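Local coordinates for protein nucleoside permease NupG (Escherichia coli K-12, PDB 7DLA) that carries purine and pyrimidine nucleosides across the bacterial inner membrane together with protons, as a broad-specificity symporter driven by the proton motive force, at residues A[13-17]-A[168-172]. The protein carries 1 engineered substitution. Residues are numbered along the deposited sequence; the frame is centred on the assembly and turned at random.
Sequences LQFCL and LSAIL
Two membrane-spanning helices run nearly antiparallel here, the axes of segments 13-17 and 168-172 making 162° between their N-to-C directions (signed crossing angle -162°) at a closest approach of 8.9 Å. Both are helical throughout, with i to i+4 bonds from Leu-17 N to Leu-13 O (3.0 Å) and from Leu-172 N to Leu-168 O (2.7 Å). The register pairs the ends crosswise: CA of Leu-13 lies 6.0 Å from CA of Leu-172, and CA of Leu-17 lies 5.2 Å from CA of Leu-168.

The CA-to-CB bond of Leu-13 (85 Å² covered) points toward the other helix, with Leu-13 CB 3.3 Å from Leu-172 CD1; the m,t rotamer then carries Leu-13 CD1 to 3.8 Å from Ile-171 CG2. One turn on, Leu-17 is p,p (chi1 74°, chi2 87°); its CB meets Leu-168 CB at 3.6 Å and its CD2 meets Leu-172 CD2 at 3.4 Å. Leu-172 (t,p) thus contacts both Leu-13 and Leu-17. This is transmembrane packing of the major facilitator superfamily, joining the first and sixth membrane helices within the N-terminal six-helix bundle; no hydrogen bond links the two segments, whose contacts are mostly between apolar side chains.

Cys-16 adds SG at 4.1 Å from Leu-168 CG. Gln-14 instead points CB away; its OE1 is hydrogen-bonded to His-76 NE2 and Tyr-72 OH on helix 68-86, its NE2 to Thr-109 OG1 on helix 92-122, while Leu-172 CD2 packs 3.8 Å from Gln-14 CA. Ser-169 OG is hydrogen-bonded to Gly-165 O in its own helix and sits 3.5 Å from Leu-17 CD2.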
loop_
_atom_site.group_PDB
_atom_site.type_symbol
_atom_site.label_atom_id
_atom_site.label_comp_id
_atom_site.label_asym_id
_atom_site.label_seq_id
_atom_site.Cartn_x
_atom_site.Cartn_y
_atom_site.Cartn_z
ATOM N N LEU A 13 -0.154 15.050 -6.297
ATOM C CA LEU A 13 -1.404 14.616 -6.917
ATOM C C LEU A 13 -1.480 13.103 -7.015
ATOM O O LEU A 13 -2.519 12.499 -6.689
ATOM C CB LEU A 13 -1.556 15.242 -8.309
ATOM C CG LEU A 13 -1.811 16.728 -8.336
ATOM C CD1 LEU A 13 -2.075 17.129 -9.747
ATOM C CD2 LEU A 13 -3.012 16.977 -7.478
ATOM N N GLN A 14 -0.402 12.484 -7.518
ATOM C CA GLN A 14 -0.284 11.047 -7.689
ATOM C C GLN A 14 -0.770 10.338 -6.442
ATOM O O GLN A 14 -1.452 9.307 -6.506
ATOM C CB GLN A 14 1.166 10.654 -7.958
ATOM C CG GLN A 14 1.411 9.171 -7.792
ATOM C CD GLN A 14 0.964 8.375 -8.999
ATOM O OE1 GLN A 14 0.950 8.885 -10.114
ATOM N NE2 GLN A 14 0.559 7.137 -8.780
ATOM N N PHE A 15 -0.429 10.898 -5.292
ATOM C CA PHE A 15 -0.813 10.217 -4.070
ATOM C C PHE A 15 -2.037 10.798 -3.391
ATOM O O PHE A 15 -2.730 10.074 -2.674
ATOM C CB PHE A 15 0.365 10.210 -3.116
ATOM C CG PHE A 15 1.441 9.329 -3.573
ATOM C CD1 PHE A 15 1.212 7.968 -3.692
ATOM C CD2 PHE A 15 2.659 9.845 -3.961
ATOM C CE1 PHE A 15 2.214 7.134 -4.135
ATOM C CE2 PHE A 15 3.667 9.022 -4.397
ATOM C CZ PHE A 15 3.445 7.662 -4.486
ATOM N N CYS A 16 -2.315 12.077 -3.591
ATOM C CA CYS A 16 -3.529 12.661 -3.055
ATOM C C CYS A 16 -4.733 11.900 -3.570
ATOM O O CYS A 16 -5.594 11.488 -2.787
ATOM C CB CYS A 16 -3.610 14.127 -3.454
ATOM S SG CYS A 16 -4.631 15.043 -2.354
ATOM N N LEU A 17 -4.777 11.652 -4.887
ATOM C CA LEU A 17 -5.936 10.963 -5.454
ATOM C C LEU A 17 -6.110 9.591 -4.830
ATOM O O LEU A 17 -7.240 9.147 -4.622
ATOM C CB LEU A 17 -5.837 10.836 -6.976
ATOM C CG LEU A 17 -4.891 9.850 -7.671
ATOM C CD1 LEU A 17 -5.481 8.441 -7.882
ATOM C CD2 LEU A 17 -4.462 10.420 -8.995
ATOM N N LEU A 168 -9.063 14.781 -8.400
ATOM C CA LEU A 168 -7.607 14.887 -8.355
ATOM C C LEU A 168 -6.983 14.188 -9.549
ATOM O O LEU A 168 -6.004 14.670 -10.114
ATOM C CB LEU A 168 -7.008 14.260 -7.100
ATOM C CG LEU A 168 -7.021 14.854 -5.688
ATOM C CD1 LEU A 168 -6.754 16.383 -5.661
ATOM C CD2 LEU A 168 -8.034 14.336 -4.697
ATOM N N SER A 169 -7.525 13.034 -9.930
ATOM C CA SER A 169 -6.959 12.290 -11.047
ATOM C C SER A 169 -7.057 13.093 -12.326
ATOM O O SER A 169 -6.131 13.099 -13.128
ATOM C CB SER A 169 -7.659 10.940 -11.211
ATOM O OG SER A 169 -7.774 10.280 -9.972
ATOM N N ALA A 170 -8.173 13.783 -12.529
ATOM C CA ALA A 170 -8.329 14.606 -13.726
ATOM C C ALA A 170 -7.417 15.823 -13.691
ATOM O O ALA A 170 -6.770 16.150 -14.693
ATOM C CB ALA A 170 -9.778 15.043 -13.867
ATOM N N ILE A 171 -7.398 16.526 -12.556
ATOM C CA ILE A 171 -6.428 17.587 -12.337
ATOM C C ILE A 171 -5.037 17.087 -12.669
ATOM O O ILE A 171 -4.276 17.747 -13.391
ATOM C CB ILE A 171 -6.528 18.056 -10.874
ATOM C CG1 ILE A 171 -7.943 18.617 -10.631
ATOM C CG2 ILE A 171 -5.347 19.006 -10.517
ATOM C CD1 ILE A 171 -8.095 19.607 -9.498
ATOM N N LEU A 172 -4.698 15.903 -12.160
ATOM C CA LEU A 172 -3.456 15.221 -12.483
ATOM C C LEU A 172 -3.266 15.081 -13.976
ATOM O O LEU A 172 -2.275 15.570 -14.508
ATOM C CB LEU A 172 -3.411 13.850 -11.793
ATOM C CG LEU A 172 -2.065 13.160 -11.838
ATOM C CD1 LEU A 172 -1.030 14.123 -11.392
ATOM C CD2 LEU A 172 -2.064 11.962 -10.910
#